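Local coordinates for protein putative oxidoreductase (Bacteroides fragilis NCTC 9343, PDB 3EOF) that binds flavin mononucleotide and probably acts as an oxidoreductase of the nitroreductase family, at residues A[52-60]-A[68-76]; A[142-152]-A[237-246]. All coordinates share one frame; numbering follows the deposited sequence.

Contact 1 (A[52-60]-A[68-76])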
ATOM      1  N   ALA A  52       7.360  21.143  16.840  1.00 26.86           N
ATOM      2  CA  ALA A  52       6.041  21.774  16.928  1.00 27.28           C
ATOM      3  C   ALA A  52       5.745  22.707  15.793  1.00 27.99           C
ATOM      4  O   ALA A  52       4.618  22.710  15.281  1.00 27.94           O
ATOM      5  CB  ALA A  52       5.853  22.530  18.275  1.00 25.92           C
ATOM      6  N   GLU A  53       6.712  23.537  15.404  1.00 30.57           N
ATOM      7  CA  GLU A  53       6.461  24.468  14.277  1.00 29.00           C
ATOM      8  C   GLU A  53       6.405  23.699  12.965  1.00 25.87           C
ATOM      9  O   GLU A  53       5.775  24.146  12.031  1.00 25.15           O
ATOM     10  CB  GLU A  53       7.498  25.598  14.171  1.00 30.89           C
ATOM     11  CG  GLU A  53       7.261  26.563  12.945  1.00 32.09           C
ATOM     12  N   LYS A  54       7.070  22.546  12.892  1.00 23.51           N
ATOM     13  CA  LYS A  54       7.047  21.748  11.667  1.00 26.04           C
ATOM     14  C   LYS A  54       5.656  21.144  11.524  1.00 26.50           C
ATOM     15  O   LYS A  54       5.113  21.058  10.417  1.00 26.88           O
ATOM     16  CB  LYS A  54       8.151  20.660  11.673  1.00 30.53           C
ATOM     17  CG  LYS A  54       9.602  21.197  11.495  1.00 32.58           C
ATOM     18  CD  LYS A  54       9.802  21.914  10.164  1.00 32.13           C
ATOM     19  CE  LYS A  54      11.277  22.149   9.901  1.00 38.08           C
ATOM     20  NZ  LYS A  54      11.525  22.752   8.552  1.00 41.34           N
ATOM     21  N   LYS A  55       5.090  20.719  12.660  1.00 25.07           N
ATOM     22  CA  LYS A  55       3.709  20.220  12.724  1.00 23.69           C
ATOM     23  C   LYS A  55       2.692  21.303  12.325  1.00 23.15           C
ATOM     24  O   LYS A  55       1.725  21.034  11.631  1.00 22.84           O
ATOM     25  CB  LYS A  55       3.413  19.695  14.114  1.00 25.08           C
ATOM     26  CG  LYS A  55       4.117  18.390  14.395  1.00 19.47           C
ATOM     27  CD  LYS A  55       4.175  18.055  15.872  1.00 23.32           C
ATOM     28  CE  LYS A  55       4.776  16.664  16.035  1.00 26.16           C
ATOM     29  NZ  LYS A  55       4.956  16.346  17.447  1.00 24.97           N
ATOM     30  N   GLU A  56       2.910  22.521  12.776  1.00 24.32           N
ATOM     31  CA  GLU A  56       2.024  23.634  12.437  1.00 28.41           C
ATOM     32  C   GLU A  56       2.053  23.940  10.945  1.00 27.72           C
ATOM     33  O   GLU A  56       1.033  24.333  10.370  1.00 27.52           O
ATOM     34  CB  GLU A  56       2.373  24.885  13.251  1.00 27.65           C
ATOM     35  CG  GLU A  56       1.755  24.898  14.635  1.00 38.49           C
ATOM     36  CD  GLU A  56       2.386  25.927  15.556  1.00 38.96           C
ATOM     37  OE1 GLU A  56       3.196  26.786  15.090  1.00 51.35           O
ATOM     38  OE2 GLU A  56       2.063  25.855  16.769  1.00 61.55           O
ATOM     39  N   ILE A  57       3.232  23.788  10.341  1.00 26.58           N
ATOM     40  CA  ILE A  57       3.409  23.951   8.897  1.00 27.53           C
ATOM     41  C   ILE A  57       2.696  22.844   8.090  1.00 26.16           C
ATOM     42  O   ILE A  57       2.040  23.139   7.103  1.00 28.46           O
ATOM     43  CB  ILE A  57       4.905  24.045   8.535  1.00 26.69           C
ATOM     44  CG1 ILE A  57       5.482  25.370   9.067  1.00 22.90           C
ATOM     45  CG2 ILE A  57       5.078  23.974   7.054  1.00 30.35           C
ATOM     46  CD1 ILE A  57       6.984  25.414   8.977  1.00 27.89           C
ATOM     47  N   LEU A  58       2.796  21.597   8.538  1.00 27.05           N
ATOM     48  CA  LEU A  58       2.115  20.446   7.892  1.00 26.05           C
ATOM     49  C   LEU A  58       0.622  20.433   8.068  1.00 25.32           C
ATOM     50  O   LEU A  58      -0.095  19.858   7.270  1.00 27.95           O
ATOM     51  CB  LEU A  58       2.614  19.103   8.460  1.00 25.90           C
ATOM     52  CG  LEU A  58       3.953  18.543   8.012  1.00 26.28           C
ATOM     53  CD1 LEU A  58       4.147  17.146   8.645  1.00 30.47           C
ATOM     54  CD2 LEU A  58       3.966  18.506   6.449  1.00 28.56           C
ATOM     55  N   SER A  59       0.172  21.031   9.158  1.00 25.55           N
ATOM     56  CA  SER A  59      -1.236  21.018   9.561  1.00 26.12           C
ATOM     57  C   SER A  59      -2.238  21.440   8.493  1.00 26.05           C
ATOM     58  O   SER A  59      -3.225  20.753   8.281  1.00 26.09           O
ATOM     59  CB  SER A  59      -1.422  21.851  10.851  1.00 21.49           C
ATOM     60  OG  SER A  59      -2.649  21.513  11.469  1.00 33.40           O
ATOM     61  N   PRO A  60      -2.017  22.589   7.838  1.00 26.55           N
ATOM     62  CA  PRO A  60      -2.926  23.031   6.775  1.00 27.25           C
ATOM     63  C   PRO A  60      -3.029  22.072   5.600  1.00 24.20           C
ATOM     64  O   PRO A  60      -4.109  21.932   5.023  1.00 26.79           O
ATOM     65  CB  PRO A  60      -2.311  24.365   6.303  1.00 26.55           C
ATOM     66  CG  PRO A  60      -1.404  24.777   7.345  1.00 28.12           C
ATOM     67  CD  PRO A  60      -0.934  23.545   8.060  1.00 27.43           C
ATOM     68  N   VAL A  68      -2.229  16.106  13.645  1.00 24.91           N
ATOM     69  CA  VAL A  68      -0.920  16.565  13.186  1.00 23.69           C
ATOM     70  C   VAL A  68      -0.148  17.326  14.282  1.00 25.48           C
ATOM     71  O   VAL A  68       1.065  17.183  14.398  1.00 25.60           O
ATOM     72  CB  VAL A  68      -0.996  17.478  11.933  1.00 20.78           C
ATOM     73  CG1 VAL A  68       0.414  17.921  11.552  1.00 19.84           C
ATOM     74  CG2 VAL A  68      -1.667  16.751  10.753  1.00 22.23           C
ATOM     75  N   LYS A  69      -0.832  18.188  15.034  1.00 26.83           N
ATOM     76  CA  LYS A  69      -0.162  18.950  16.087  1.00 26.99           C
ATOM     77  C   LYS A  69      -0.144  18.178  17.393  1.00 25.61           C
ATOM     78  O   LYS A  69       0.802  18.281  18.157  1.00 26.18           O
ATOM     79  CB  LYS A  69      -0.828  20.306  16.295  1.00 27.54           C
ATOM     80  CG  LYS A  69      -0.661  21.319  15.158  1.00 28.93           C
ATOM     81  CD  LYS A  69      -1.432  22.615  15.518  1.00 33.95           C
ATOM     82  CE  LYS A  69      -1.636  23.566  14.335  1.00 43.25           C
ATOM     83  NZ  LYS A  69      -2.522  24.771  14.660  1.00 38.25           N
ATOM     84  N   GLU A  70      -1.170  17.372  17.629  1.00 23.62           N
ATOM     85  CA  GLU A  70      -1.298  16.666  18.866  1.00 24.67           C
ATOM     86  C   GLU A  70      -0.429  15.430  18.996  1.00 24.19           C
ATOM     87  O   GLU A  70      -0.033  15.090  20.099  1.00 27.05           O
ATOM     88  CB  GLU A  70      -2.763  16.361  19.110  1.00 26.46           C
ATOM     89  CG  GLU A  70      -3.528  17.651  19.317  1.00 27.87           C
ATOM     90  CD  GLU A  70      -5.011  17.465  19.544  1.00 34.10           C
ATOM     91  OE1 GLU A  70      -5.459  16.299  19.817  1.00 38.47           O
ATOM     92  OE2 GLU A  70      -5.710  18.522  19.448  1.00 36.76           O
ATOM     93  N   ALA A  71      -0.084  14.773  17.889  1.00 23.92           N
ATOM     94  CA  ALA A  71       0.761  13.575  18.003  1.00 22.42           C
ATOM     95  C   ALA A  71       2.205  13.988  18.235  1.00 22.49           C
ATOM     96  O   ALA A  71       2.639  15.007  17.724  1.00 21.60           O
ATOM     97  CB  ALA A  71       0.646  12.660  16.782  1.00 20.84           C
ATOM     98  N   PRO A  72       2.943  13.218  19.066  1.00 23.49           N
ATOM     99  CA  PRO A  72       4.336  13.506  19.253  1.00 25.82           C
ATOM    100  C   PRO A  72       5.156  13.313  17.970  1.00 26.39           C
ATOM    101  O   PRO A  72       6.161  14.028  17.753  1.00 25.95           O
ATOM    102  CB  PRO A  72       4.761  12.492  20.316  1.00 24.19           C
ATOM    103  CG  PRO A  72       3.840  11.404  20.200  1.00 25.15           C
ATOM    104  CD  PRO A  72       2.531  12.079  19.905  1.00 25.32           C
ATOM    105  N   VAL A  73       4.709  12.378  17.127  1.00 25.09           N
ATOM    106  CA  VAL A  73       5.374  12.043  15.861  1.00 22.86           C
ATOM    107  C   VAL A  73       4.364  12.011  14.713  1.00 25.45           C
ATOM    108  O   VAL A  73       3.263  11.457  14.842  1.00 26.12           O
ATOM    109  CB  VAL A  73       6.092  10.652  15.950  1.00 20.09           C
ATOM    110  CG1 VAL A  73       6.741  10.330  14.649  1.00 19.37           C
ATOM    111  CG2 VAL A  73       7.106  10.642  17.121  1.00 17.03           C
ATOM    112  N   VAL A  74       4.757  12.644  13.610  1.00 24.62           N
ATOM    113  CA  VAL A  74       4.035  12.649  12.338  1.00 23.37           C
ATOM    114  C   VAL A  74       5.030  12.092  11.336  1.00 23.60           C
ATOM    115  O   VAL A  74       6.149  12.600  11.209  1.00 20.15           O
ATOM    116  CB  VAL A  74       3.555  14.069  11.921  1.00 21.60           C
ATOM    117  CG1 VAL A  74       2.788  14.026  10.598  1.00 16.37           C
ATOM    118  CG2 VAL A  74       2.697  14.635  13.029  1.00 18.70           C
ATOM    119  N   LEU A  75       4.643  11.003  10.680  1.00 23.27           N
ATOM    120  CA  LEU A  75       5.491  10.340   9.703  1.00 23.44           C
ATOM    121  C   LEU A  75       4.898  10.456   8.348  1.00 22.33           C
ATOM    122  O   LEU A  75       3.771  10.040   8.162  1.00 22.93           O
ATOM    123  CB  LEU A  75       5.610   8.865  10.013  1.00 23.42           C
ATOM    124  CG  LEU A  75       6.230   8.463  11.341  1.00 22.60           C
ATOM    125  CD1 LEU A  75       6.110   6.954  11.440  1.00 18.66           C
ATOM    126  CD2 LEU A  75       7.700   8.931  11.458  1.00 14.36           C
ATOM    127  N   THR A  76       5.641  11.077   7.423  1.00 23.68           N
ATOM    128  CA  THR A  76       5.247  11.205   6.017  1.00 23.77           C
ATOM    129  C   THR A  76       6.008  10.141   5.240  1.00 25.98           C
ATOM    130  O   THR A  76       7.235  10.240   5.086  1.00 25.52           O
ATOM    131  CB  THR A  76       5.518  12.615   5.468  1.00 21.80           C
ATOM    132  OG1 THR A  76       4.819  13.582   6.269  1.00 22.05           O
ATOM    133  CG2 THR A  76       5.069  12.735   4.003  1.00 16.32           C
TER
HETATM  134  O   HOH W   1      -3.283  20.033  13.469  1.00 26.55           O

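Contact 2 (A[142-152]-A[237-246])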
ATOM      1  N   ILE A 142       5.081  18.537  -0.252  1.00 23.31           N
ATOM      2  CA  ILE A 142       6.345  18.612  -0.983  1.00 23.62           C
ATOM      3  C   ILE A 142       7.151  19.859  -0.608  1.00 22.79           C
ATOM      4  O   ILE A 142       8.345  19.770  -0.365  1.00 21.19           O
ATOM      5  CB  ILE A 142       6.138  18.527  -2.492  1.00 21.79           C
ATOM      6  CG1 ILE A 142       5.740  17.086  -2.861  1.00 24.38           C
ATOM      7  CG2 ILE A 142       7.402  18.998  -3.227  1.00 22.08           C
ATOM      8  CD1 ILE A 142       4.992  17.014  -4.195  1.00 23.52           C
ATOM      9  N   ASP A 143       6.485  21.020  -0.603  1.00 21.68           N
ATOM     10  CA  ASP A 143       7.109  22.240  -0.257  1.00 22.33           C
ATOM     11  C   ASP A 143       7.549  22.196   1.216  1.00 23.74           C
ATOM     12  O   ASP A 143       8.672  22.597   1.560  1.00 26.02           O
ATOM     13  CB  ASP A 143       6.122  23.414  -0.457  1.00 21.47           C
ATOM     14  CG  ASP A 143       5.703  23.601  -1.901  1.00 24.86           C
ATOM     15  OD1 ASP A 143       6.402  23.109  -2.804  1.00 26.03           O
ATOM     16  OD2 ASP A 143       4.675  24.288  -2.139  1.00 40.55           O
ATOM     17  N   ALA A 144       6.695  21.677   2.090  1.00 23.54           N
ATOM     18  CA  ALA A 144       6.992  21.694   3.532  1.00 20.86           C
ATOM     19  C   ALA A 144       8.198  20.859   3.903  1.00 22.51           C
ATOM     20  O   ALA A 144       9.051  21.325   4.686  1.00 23.27           O
ATOM     21  CB  ALA A 144       5.757  21.278   4.356  1.00 19.45           C
ATOM     22  N   LEU A 145       8.291  19.672   3.305  1.00 19.41           N
ATOM     23  CA  LEU A 145       9.338  18.707   3.641  1.00 23.24           C
ATOM     24  C   LEU A 145      10.495  18.738   2.660  1.00 23.24           C
ATOM     25  O   LEU A 145      11.432  17.953   2.773  1.00 17.67           O
ATOM     26  CB  LEU A 145       8.755  17.302   3.734  1.00 20.04           C
ATOM     27  CG  LEU A 145       7.513  17.177   4.632  1.00 19.22           C
ATOM     28  CD1 LEU A 145       7.022  15.766   4.676  1.00 13.86           C
ATOM     29  CD2 LEU A 145       7.798  17.730   6.041  1.00 16.35           C
ATOM     30  N   HIS A 146      10.427  19.656   1.702  1.00 21.68           N
ATOM     31  CA  HIS A 146      11.483  19.784   0.718  1.00 26.48           C
ATOM     32  C   HIS A 146      11.764  18.493  -0.062  1.00 25.03           C
ATOM     33  O   HIS A 146      12.914  18.120  -0.276  1.00 25.19           O
ATOM     34  CB  HIS A 146      12.769  20.293   1.401  1.00 28.99           C
ATOM     35  CG  HIS A 146      12.569  21.581   2.131  1.00 36.91           C
ATOM     36  ND1 HIS A 146      12.663  21.685   3.500  1.00 44.35           N
ATOM     37  CD2 HIS A 146      12.211  22.807   1.682  1.00 44.77           C
ATOM     38  CE1 HIS A 146      12.409  22.932   3.862  1.00 51.60           C
ATOM     39  NE2 HIS A 146      12.133  23.633   2.776  1.00 50.42           N
ATOM     40  N   LEU A 147      10.695  17.863  -0.533  1.00 25.32           N
ATOM     41  CA  LEU A 147      10.776  16.617  -1.283  1.00 23.96           C
ATOM     42  C   LEU A 147      11.133  16.991  -2.719  1.00 24.62           C
ATOM     43  O   LEU A 147      10.426  17.783  -3.376  1.00 25.02           O
ATOM     44  CB  LEU A 147       9.450  15.862  -1.222  1.00 22.47           C
ATOM     45  CG  LEU A 147       8.898  15.630   0.186  1.00 15.09           C
ATOM     46  CD1 LEU A 147       7.587  14.899  -0.012  1.00 15.16           C
ATOM     47  CD2 LEU A 147       9.889  14.857   1.041  1.00 23.13           C
ATOM     48  N   PRO A 148      12.284  16.531  -3.166  1.00 24.75           N
ATOM     49  CA  PRO A 148      12.754  16.837  -4.478  1.00 26.78           C
ATOM     50  C   PRO A 148      12.183  15.903  -5.575  1.00 27.47           C
ATOM     51  O   PRO A 148      11.299  15.086  -5.315  1.00 28.23           O
ATOM     52  CB  PRO A 148      14.279  16.666  -4.318  1.00 26.20           C
ATOM     53  CG  PRO A 148      14.451  15.669  -3.345  1.00 29.66           C
ATOM     54  CD  PRO A 148      13.256  15.689  -2.434  1.00 28.34           C
ATOM     55  N   GLU A 149      12.702  16.012  -6.794  1.00 25.18           N
ATOM     56  CA  GLU A 149      12.229  15.202  -7.893  1.00 24.24           C
ATOM     57  C   GLU A 149      12.402  13.696  -7.603  1.00 24.34           C
ATOM     58  O   GLU A 149      13.345  13.294  -6.964  1.00 24.43           O
ATOM     59  CB  GLU A 149      12.926  15.678  -9.189  1.00 26.08           C
ATOM     60  CG  GLU A 149      12.393  15.083 -10.499  1.00 37.51           C
ATOM     61  CD  GLU A 149      12.944  15.784 -11.743  1.00 30.71           C
ATOM     62  OE1 GLU A 149      13.309  16.974 -11.599  1.00 34.98           O
ATOM     63  OE2 GLU A 149      12.969  15.140 -12.834  1.00 44.56           O
ATOM     64  N   LEU A 150      11.440  12.895  -8.061  1.00 22.00           N
ATOM     65  CA  LEU A 150      11.357  11.454  -7.848  1.00 22.53           C
ATOM     66  C   LEU A 150      11.016  11.057  -6.405  1.00 23.46           C
ATOM     67  O   LEU A 150      11.194   9.887  -5.997  1.00 24.52           O
ATOM     68  CB  LEU A 150      12.590  10.743  -8.377  1.00 21.82           C
ATOM     69  CG  LEU A 150      12.831  10.889  -9.871  1.00 25.82           C
ATOM     70  CD1 LEU A 150      14.051  10.053 -10.247  1.00 28.04           C
ATOM     71  CD2 LEU A 150      11.608  10.501 -10.683  1.00 26.37           C
ATOM     72  N   VAL A 151      10.477  12.029  -5.657  1.00 21.86           N
ATOM     73  CA  VAL A 151       9.985  11.830  -4.279  1.00 22.70           C
ATOM     74  C   VAL A 151       8.586  12.412  -4.263  1.00 22.76           C
ATOM     75  O   VAL A 151       8.362  13.511  -4.741  1.00 27.68           O
ATOM     76  CB  VAL A 151      10.852  12.477  -3.171  1.00 24.57           C
ATOM     77  CG1 VAL A 151      10.303  12.105  -1.796  1.00 21.41           C
ATOM     78  CG2 VAL A 151      12.376  12.026  -3.293  1.00 15.53           C
ATOM     79  N   PHE A 152       7.651  11.619  -3.758  1.00 24.04           N
ATOM     80  CA  PHE A 152       6.270  11.968  -3.736  1.00 23.29           C
ATOM     81  C   PHE A 152       5.638  11.466  -2.423  1.00 22.00           C
ATOM     82  O   PHE A 152       5.788  10.290  -2.068  1.00 21.84           O
ATOM     83  CB  PHE A 152       5.573  11.326  -4.978  1.00 23.86           C
ATOM     84  CG  PHE A 152       4.192  11.877  -5.221  1.00 27.09           C
ATOM     85  CD1 PHE A 152       3.123  11.460  -4.442  1.00 23.61           C
ATOM     86  CD2 PHE A 152       3.974  12.836  -6.194  1.00 23.24           C
ATOM     87  CE1 PHE A 152       1.854  12.011  -4.602  1.00 32.48           C
ATOM     88  CE2 PHE A 152       2.713  13.388  -6.366  1.00 29.50           C
ATOM     89  CZ  PHE A 152       1.646  12.959  -5.564  1.00 27.46           C
ATOM     90  N   LEU A 237      -3.314  15.479  -9.011  1.00 27.71           N
ATOM     91  CA  LEU A 237      -2.373  14.387  -8.857  1.00 28.70           C
ATOM     92  C   LEU A 237      -1.469  14.270 -10.073  1.00 28.40           C
ATOM     93  O   LEU A 237      -0.266  14.046  -9.941  1.00 27.95           O
ATOM     94  CB  LEU A 237      -3.161  13.113  -8.667  1.00 29.72           C
ATOM     95  CG  LEU A 237      -2.522  11.809  -8.238  1.00 37.38           C
ATOM     96  CD1 LEU A 237      -1.556  11.988  -7.053  1.00 42.60           C
ATOM     97  CD2 LEU A 237      -3.685  10.844  -7.881  1.00 37.42           C
ATOM     98  N   LEU A 238      -2.050  14.429 -11.259  1.00 28.93           N
ATOM     99  CA  LEU A 238      -1.285  14.347 -12.496  1.00 27.71           C
ATOM    100  C   LEU A 238      -0.320  15.498 -12.547  1.00 25.46           C
ATOM    101  O   LEU A 238       0.829  15.287 -12.854  1.00 26.06           O
ATOM    102  CB  LEU A 238      -2.199  14.333 -13.723  1.00 28.77           C
ATOM    103  CG  LEU A 238      -3.086  13.092 -13.859  1.00 27.87           C
ATOM    104  CD1 LEU A 238      -4.115  13.284 -14.954  1.00 23.75           C
ATOM    105  CD2 LEU A 238      -2.224  11.923 -14.116  1.00 25.16           C
ATOM    106  N   LYS A 239      -0.781  16.701 -12.204  1.00 25.88           N
ATOM    107  CA  LYS A 239       0.074  17.857 -12.152  1.00 26.29           C
ATOM    108  C   LYS A 239       1.275  17.696 -11.212  1.00 25.49           C
ATOM    109  O   LYS A 239       2.396  18.056 -11.556  1.00 25.87           O
ATOM    110  CB  LYS A 239      -0.724  19.110 -11.752  1.00 27.31           C
ATOM    111  CG  LYS A 239      -1.676  19.599 -12.813  1.00 30.40           C
ATOM    112  CD  LYS A 239      -2.434  20.862 -12.337  1.00 32.43           C
ATOM    113  CE  LYS A 239      -3.357  21.386 -13.442  1.00 37.88           C
ATOM    114  NZ  LYS A 239      -4.172  22.607 -13.032  1.00 48.50           N
ATOM    115  N   VAL A 240       1.034  17.178 -10.018  1.00 23.82           N
ATOM    116  CA  VAL A 240       2.084  17.054  -9.028  1.00 23.24           C
ATOM    117  C   VAL A 240       3.018  15.913  -9.396  1.00 22.41           C
ATOM    118  O   VAL A 240       4.239  16.029  -9.204  1.00 20.68           O
ATOM    119  CB  VAL A 240       1.518  16.904  -7.604  1.00 23.67           C
ATOM    120  CG1 VAL A 240       2.637  16.785  -6.567  1.00 18.61           C
ATOM    121  CG2 VAL A 240       0.662  18.103  -7.284  1.00 23.29           C
ATOM    122  N   LEU A 241       2.479  14.842  -9.963  1.00 21.05           N
ATOM    123  CA  LEU A 241       3.322  13.730 -10.401  1.00 20.84           C
ATOM    124  C   LEU A 241       4.274  14.231 -11.499  1.00 22.80           C
ATOM    125  O   LEU A 241       5.456  13.879 -11.528  1.00 21.09           O
ATOM    126  CB  LEU A 241       2.463  12.591 -10.921  1.00 23.90           C
ATOM    127  CG  LEU A 241       1.821  11.629  -9.932  1.00 26.05           C
ATOM    128  CD1 LEU A 241       0.721  10.866 -10.686  1.00 27.84           C
ATOM    129  CD2 LEU A 241       2.854  10.698  -9.369  1.00 24.91           C
ATOM    130  N   ARG A 242       3.758  15.099 -12.375  1.00 23.48           N
ATOM    131  CA  ARG A 242       4.545  15.675 -13.459  1.00 27.46           C
ATOM    132  C   ARG A 242       5.702  16.520 -12.873  1.00 27.08           C
ATOM    133  O   ARG A 242       6.882  16.358 -13.212  1.00 26.17           O
ATOM    134  CB  ARG A 242       3.624  16.523 -14.352  1.00 24.44           C
ATOM    135  CG  ARG A 242       4.324  17.253 -15.510  1.00 31.79           C
ATOM    136  CD  ARG A 242       3.326  17.726 -16.623  1.00 39.85           C
ATOM    137  NE  ARG A 242       2.363  16.662 -16.992  1.00 55.10           N
ATOM    138  CZ  ARG A 242       1.036  16.703 -16.792  1.00 58.61           C
ATOM    139  NH1 ARG A 242       0.433  17.782 -16.269  1.00 59.81           N
ATOM    140  NH2 ARG A 242       0.295  15.657 -17.159  1.00 57.76           N
ATOM    141  N   ARG A 243       5.328  17.378 -11.932  1.00 28.37           N
ATOM    142  CA  ARG A 243       6.228  18.313 -11.284  1.00 26.40           C
ATOM    143  C   ARG A 243       7.324  17.524 -10.572  1.00 24.18           C
ATOM    144  O   ARG A 243       8.486  17.942 -10.511  1.00 24.25           O
ATOM    145  CB  ARG A 243       5.384  19.149 -10.322  1.00 27.52           C
ATOM    146  CG  ARG A 243       5.695  20.604 -10.319  1.00 39.85           C
ATOM    147  CD  ARG A 243       4.397  21.437 -10.427  1.00 48.12           C
ATOM    148  NE  ARG A 243       3.524  21.341  -9.258  1.00 52.77           N
ATOM    149  CZ  ARG A 243       2.263  21.797  -9.191  1.00 50.96           C
ATOM    150  NH1 ARG A 243       1.657  22.348 -10.247  1.00 47.01           N
ATOM    151  NH2 ARG A 243       1.580  21.662  -8.058  1.00 37.89           N
ATOM    152  N   GLN A 244       6.975  16.366 -10.047  1.00 23.51           N
ATOM    153  CA  GLN A 244       7.963  15.517  -9.341  1.00 20.65           C
ATOM    154  C   GLN A 244       8.703  14.516 -10.226  1.00 22.77           C
ATOM    155  O   GLN A 244       9.449  13.636  -9.725  1.00 23.06           O
ATOM    156  CB  GLN A 244       7.309  14.765  -8.186  1.00 21.28           C
ATOM    157  CG  GLN A 244       6.785  15.648  -7.065  1.00 25.00           C
ATOM    158  CD  GLN A 244       7.788  16.658  -6.541  1.00 25.64           C
ATOM    159  OE1 GLN A 244       7.817  17.808  -6.983  1.00 19.19           O
ATOM    160  NE2 GLN A 244       8.581  16.255  -5.607  1.00 19.12           N
ATOM    161  N   GLY A 245       8.489  14.643 -11.525  1.00 21.56           N
ATOM    162  CA  GLY A 245       9.123  13.835 -12.528  1.00 22.74           C
ATOM    163  C   GLY A 245       8.666  12.411 -12.678  1.00 27.46           C
ATOM    164  O   GLY A 245       9.423  11.579 -13.209  1.00 26.76           O
ATOM    165  N   PHE A 246       7.449  12.101 -12.224  1.00 28.09           N
ATOM    166  CA  PHE A 246       6.942  10.746 -12.385  1.00 27.61           C
ATOM    167  C   PHE A 246       6.083  10.617 -13.625  1.00 29.42           C
ATOM    168  O   PHE A 246       5.444   9.600 -13.855  1.00 33.67           O
ATOM    169  CB  PHE A 246       6.220  10.266 -11.143  1.00 25.03           C
ATOM    170  CG  PHE A 246       7.136   9.799 -10.069  1.00 21.39           C
ATOM    171  CD1 PHE A 246       7.891   8.639 -10.250  1.00 21.66           C
ATOM    172  CD2 PHE A 246       7.210  10.467  -8.861  1.00 17.25           C
ATOM    173  CE1 PHE A 246       8.727   8.158  -9.219  1.00 21.90           C
ATOM    174  CE2 PHE A 246       7.998   9.990  -7.844  1.00 25.95           C
ATOM    175  CZ  PHE A 246       8.773   8.826  -8.030  1.00 25.16           C
TER
HETATM  176  O   HOH W   2      11.993  12.374 -14.452  1.00 30.84           O

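Contact 1 (A[52-60]-A[68-76])
The peptide carbonyls of Ala71 and Pro72 are the flat groups met by Lys55, and they take its ammonium differently. Lys55 NZ lies in the carbonyl plane of Ala71, on a lone pair of Ala71 O at 2.7 Å; at Pro72 it sits above the carbonyl plane, 65° out of it and off the lone pairs, 2.6 Å from Pro72 O. Arg50 O is a third acceptor. The lysine reaches this turn between helix 67-70 and strand 73-80 as an extended chain, its methylenes passing over Val68 O, Lys55 CG 3.3 Å from that oxygen. Farther along the helix, Leu58 CB is 4.0 Å from Val68 CG1, and the Leu58 and Val74 side chains pass in opposite directions, Leu58 CD1 3.9 Å from Val74 CG1. Lys69 crosses Glu56 at about a right angle, methylene against methylene. Ser59 OG bonds to a water at 2.6 Å and to Asn64. The Val68 side chain lies about 8 Å from the bound FMN. Val68 O is buried with no partner in the model, whereas three backbone carbonyls hold the buried lysine nitrogen and tie helix 52-58 to the turn leading into the sheet; they would probably favour its charged form.

Contact 2 (A[142-152]-A[237-246])
Phe152 and Gln244 fill the tight centre of this contact, where the C-terminal end of helix 227-243 meets the end of helix 138-145, the turn after it and the start of strand 151-160. A Phe152 chi1 of -167° sets the ring trans to its own N and carries it across to the helix: Leu241 CD2 lies over one face, Val240 C is in plane at the edge, and Val240 CG1 comes obliquely to within 3.4 Å of Phe152 CE2. Ile142 and Val240 meet tip to tip, Ile142 CD1 to Val240 CG1 at a compressed 3.4 Å. Beside them a fold at chi2 turns the Gln244 amide into the loop 146-150, its plane 58° from that of the Phe152 ring. Gln244 NE2 gives an almost straight bond (177°) to Val151 O at 2.9 Å, in the amide plane, and a longer one to Leu147 O at 3.3 Å, which it approaches from above the carbonyl plane. The main-chain Gln244 O accepts Leu150 N at 2.7 Å, from within the type II turn Pro148-Val151. Leu150 CD2 then makes a CH-pi contact over the face of Phe246, 4.2 Å from the ring centroid; Phe103 meets both phenylalanine rings. The outer side is looser. Exposed Glu149 touches with its methylenes, Glu149 CG lying 3.4 Å from Gln244 O, while a water near its carboxylate also lies 3.0 Å from Gly245 O. Gly245, with positive phi, is the C-prime residue of a Schellman motif that ends the helix. Gln244 thus bonds in both directions, fixing the turn against the helix end and giving partners to Leu147 O, Val151 O and Leu150 N beside the apolar cluster round Phe152.

In the fold
Both contacts are largely buried, with exposed residues at their margins, and both reach the antiparallel sheet, through the neighbouring strands 73-80 and 151-160. Contact 1 is local, joining segments only eight residues apart in the chain; contact 2 brings the C-terminal helix 227-243 back onto the sheet region with 84 residues intervening. Their centres lie about 20 Å apart, yet they touch: Leu58 packs on Ala144 and Leu145, and Thr76 on Leu145. In contact 1 a lysine ammonium gathers backbone carbonyls, with modest aliphatic packing; contact 2 relies on aromatic and aliphatic packing around a neutral amide. Contact 2 also has more residues within reach of the second subunit, whose Tyr183 packs on Pro148 and Val151.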